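Local coordinates for protein xyloglucan-specific endo-beta-1,4-glucanase GH12 (Aspergillus niveus, PDB 4NPR) that probably hydrolyses internal beta-1,4-glucosidic linkages of xyloglucan, retaining the beta configuration and without attacking other cell-wall components, at residues Val101-Thr107 against Phe193-Arg198. Residues are numbered along the deposited sequence; the frame is centred on the assembly and turned at random.
Sequences VKSIDST and FSGDMR. With SO4 (sulfate ion), chain C.
One carboxylate oxygen takes two backbone N-H groups: D196 OD1 accepts from I104 N across the contact at 2.8 Å and from R198 N, two residues further along, at 3.0 Å, the two N-H groups arriving from opposite faces of the carboxylate plane. In this GH12 beta-jelly roll, D196 ends the outermost strand 192-196, antiparallel to strand 105-113, and the bond from R198 N is a capping bond at the turn that leads into the following helix. With CG anti to the backbone N (chi1 -170°), the carboxylate reaches across to the I104 amide, which meets OD1 on its syn side.

S106 and G195 form a hydrogen-bonded pair through S106 N to G195 O (2.9 Å) and G195 N to S106 O (3.0 Å). Beyond D196 the pairing continues in altered form, M197 N reaching I104 O from 45° above the carbonyl plane. I104 CB packs on M197 CB at 3.7 Å, the two side chains crossing at about a right angle, and M197 also touches Y123 and M125 of strand 117-128 in the other sheet. At the non-hydrogen-bonded pair T107-S194, OG1 and OG share a hydrogen bond. The bent R198 chain passes V101 and delivers NH1 to a lone pair of V101 O, 2.7 Å away.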
ATOM      1  N   VAL A 101      16.866 -10.728  -5.447  1.00 27.86           N
ATOM      2  CA  VAL A 101      15.929 -10.846  -4.333  1.00 27.86           C
ATOM      3  C   VAL A 101      15.446 -12.298  -4.184  1.00 28.38           C
ATOM      4  O   VAL A 101      14.784 -12.788  -5.094  1.00 28.65           O
ATOM      5  CB  VAL A 101      14.745  -9.900  -4.561  1.00 28.32           C
ATOM      6  CG1 VAL A 101      13.592 -10.235  -3.626  1.00 28.33           C
ATOM      7  CG2 VAL A 101      15.194  -8.449  -4.379  1.00 27.26           C
ATOM      8  N   LYS A 102      15.773 -12.979  -3.073  1.00 27.73           N
ATOM      9  CA  LYS A 102      15.297 -14.369  -2.834  1.00 30.50           C
ATOM     10  C   LYS A 102      13.834 -14.395  -2.405  1.00 26.24           C
ATOM     11  O   LYS A 102      13.066 -15.234  -2.847  1.00 23.46           O
ATOM     12  CB  LYS A 102      16.092 -15.106  -1.740  1.00 36.01           C
ATOM     13  CG  LYS A 102      17.481 -15.595  -2.144  1.00 44.53           C
ATOM     14  CD  LYS A 102      18.563 -14.577  -1.746  1.00 51.72           C
ATOM     15  CE  LYS A 102      19.919 -14.825  -2.423  1.00 56.17           C
ATOM     16  NZ  LYS A 102      20.708 -15.870  -1.713  1.00 58.47           N
ATOM     17  N   SER A 103      13.451 -13.475  -1.529  1.00 24.05           N
ATOM     18  CA  SER A 103      12.061 -13.429  -1.067  1.00 22.56           C
ATOM     19  C   SER A 103      11.653 -12.084  -0.505  1.00 19.13           C
ATOM     20  O   SER A 103      12.488 -11.308  -0.007  1.00 19.02           O
ATOM     21  CB  SER A 103      11.848 -14.485   0.023  1.00 22.77           C
ATOM     22  OG  SER A 103      12.532 -14.053   1.188  1.00 22.99           O
ATOM     23  N   ILE A 104      10.348 -11.841  -0.551  1.00 16.82           N
ATOM     24  CA  ILE A 104       9.721 -10.756   0.215  1.00 16.42           C
ATOM     25  C   ILE A 104       8.520 -11.293   1.019  1.00 15.98           C
ATOM     26  O   ILE A 104       7.368 -11.005   0.693  1.00 15.35           O
ATOM     27  CB  ILE A 104       9.250  -9.641  -0.717  1.00 16.36           C
ATOM     28  CG1 ILE A 104      10.280  -9.344  -1.801  1.00 16.23           C
ATOM     29  CG2 ILE A 104       8.944  -8.366   0.050  1.00 16.04           C
ATOM     30  CD1 ILE A 104       9.691  -8.426  -2.851  1.00 16.97           C
ATOM     31  N   ASP A 105       8.786 -12.102   2.043  1.00 15.72           N
ATOM     32  CA  ASP A 105       7.705 -12.697   2.834  1.00 16.88           C
ATOM     33  C   ASP A 105       6.961 -11.611   3.613  1.00 15.60           C
ATOM     34  O   ASP A 105       7.589 -10.758   4.206  1.00 14.99           O
ATOM     35  CB  ASP A 105       8.245 -13.756   3.809  1.00 18.65           C
ATOM     36  CG  ASP A 105       8.894 -14.987   3.086  1.00 20.07           C
ATOM     37  OD1 ASP A 105       8.834 -15.108   1.828  1.00 21.49           O
ATOM     38  OD2 ASP A 105       9.497 -15.826   3.812  1.00 20.92           O
ATOM     39  N   SER A 106       5.626 -11.612   3.582  1.00 15.00           N
ATOM     40  CA  SER A 106       4.834 -10.633   4.371  1.00 14.64           C
ATOM     41  C   SER A 106       3.608 -11.281   4.990  1.00 14.52           C
ATOM     42  O   SER A 106       2.973 -12.109   4.354  1.00 14.85           O
ATOM     43  CB  SER A 106       4.349  -9.482   3.469  1.00 14.95           C
ATOM     44  OG  SER A 106       3.665  -8.454   4.199  1.00 15.13           O
ATOM     45  N   THR A 107       3.226 -10.861   6.188  1.00 14.18           N
ATOM     46  CA  THR A 107       1.968 -11.304   6.767  1.00 14.55           C
ATOM     47  C   THR A 107       1.206 -10.092   7.275  1.00 14.10           C
ATOM     48  O   THR A 107       1.783  -9.240   7.930  1.00 13.72           O
ATOM     49  CB  THR A 107       2.198 -12.322   7.933  1.00 15.58           C
ATOM     50  OG1 THR A 107       2.825 -13.530   7.437  1.00 15.99           O
ATOM     51  CG2 THR A 107       0.839 -12.683   8.651  1.00 15.65           C
ATOM     52  N   PHE A 193      -3.718 -12.353   5.167  1.00 11.75           N
ATOM     53  CA  PHE A 193      -2.794 -12.719   4.092  1.00 11.87           C
ATOM     54  C   PHE A 193      -1.412 -13.074   4.606  1.00 11.19           C
ATOM     55  O   PHE A 193      -0.877 -12.390   5.441  1.00 10.96           O
ATOM     56  CB  PHE A 193      -2.623 -11.542   3.101  1.00 12.51           C
ATOM     57  CG  PHE A 193      -1.556 -11.774   2.024  1.00 12.48           C
ATOM     58  CD1 PHE A 193      -1.798 -12.626   0.954  1.00 12.78           C
ATOM     59  CD2 PHE A 193      -0.332 -11.131   2.084  1.00 12.58           C
ATOM     60  CE1 PHE A 193      -0.826 -12.854  -0.019  1.00 13.26           C
ATOM     61  CE2 PHE A 193       0.641 -11.350   1.132  1.00 12.69           C
ATOM     62  CZ  PHE A 193       0.403 -12.211   0.076  1.00 13.05           C
ATOM     63  N   SER A 194      -0.830 -14.123   4.045  1.00 11.22           N
ATOM     64  CA  SER A 194       0.573 -14.483   4.274  1.00 11.40           C
ATOM     65  C   SER A 194       1.187 -15.028   2.971  1.00 11.54           C
ATOM     66  O   SER A 194       0.689 -15.983   2.375  1.00 11.25           O
ATOM     67  CB  SER A 194       0.709 -15.497   5.424  1.00 11.31           C
ATOM     68  OG  SER A 194       2.067 -15.761   5.741  1.00 11.66           O
ATOM     69  N   GLY A 195       2.251 -14.383   2.499  1.00 12.43           N
ATOM     70  CA  GLY A 195       2.858 -14.798   1.232  1.00 12.82           C
ATOM     71  C   GLY A 195       4.140 -14.128   0.816  1.00 13.18           C
ATOM     72  O   GLY A 195       4.571 -13.151   1.404  1.00 12.34           O
ATOM     73  N   ASP A 196       4.741 -14.690  -0.226  1.00 14.71           N
ATOM     74  CA  ASP A 196       5.961 -14.144  -0.790  1.00 16.85           C
ATOM     75  C   ASP A 196       5.618 -13.028  -1.792  1.00 17.52           C
ATOM     76  O   ASP A 196       5.118 -13.300  -2.881  1.00 18.61           O
ATOM     77  CB  ASP A 196       6.830 -15.248  -1.439  1.00 17.24           C
ATOM     78  CG  ASP A 196       8.204 -14.733  -1.824  1.00 18.49           C
ATOM     79  OD1 ASP A 196       8.390 -13.521  -1.676  1.00 20.17           O
ATOM     80  OD2 ASP A 196       9.116 -15.485  -2.242  1.00 19.76           O
ATOM     81  N   MET A 197       5.894 -11.771  -1.442  1.00 19.04           N
ATOM     82  CA  MET A 197       5.558 -10.654  -2.364  1.00 19.75           C
ATOM     83  C   MET A 197       6.395 -10.668  -3.679  1.00 20.38           C
ATOM     84  O   MET A 197       6.176  -9.886  -4.595  1.00 19.44           O
ATOM     85  CB  MET A 197       5.704  -9.304  -1.678  1.00 19.96           C
ATOM     86  CG  MET A 197       4.747  -9.006  -0.529  1.00 20.55           C
ATOM     87  SD  MET A 197       2.994  -9.338  -0.822  1.00 20.82           S
ATOM     88  CE  MET A 197       2.539  -7.954  -1.861  1.00 20.84           C
ATOM     89  N   ARG A 198       7.325 -11.605  -3.784  1.00 20.55           N
ATOM     90  CA  ARG A 198       8.120 -11.701  -4.952  1.00 20.10           C
ATOM     91  C   ARG A 198       7.350 -12.290  -6.085  1.00 20.07           C
ATOM     92  O   ARG A 198       7.792 -12.211  -7.236  1.00 20.45           O
ATOM     93  CB  ARG A 198       9.352 -12.523  -4.683  1.00 20.50           C
ATOM     94  CG  ARG A 198      10.442 -12.158  -5.640  1.00 21.88           C
ATOM     95  CD  ARG A 198      11.604 -13.095  -5.483  1.00 23.26           C
ATOM     96  NE  ARG A 198      11.451 -14.273  -6.315  1.00 22.99           N
ATOM     97  CZ  ARG A 198      12.407 -15.161  -6.486  1.00 23.44           C
ATOM     98  NH1 ARG A 198      13.561 -15.005  -5.896  1.00 24.67           N
ATOM     99  NH2 ARG A 198      12.211 -16.206  -7.242  1.00 24.15           N
TER
HETATM  100  S   SO4 C 301       4.861 -12.748  11.566  1.00 53.97           S
HETATM  101  O1  SO4 C 301       3.957 -13.369  10.564  1.00 57.33           O
HETATM  102  O2  SO4 C 301       4.419 -11.337  11.732  1.00 49.40           O
HETATM  103  O3  SO4 C 301       4.719 -13.500  12.846  1.00 56.22           O
HETATM  104  O4  SO4 C 301       6.289 -12.796  11.110  1.00 48.79           O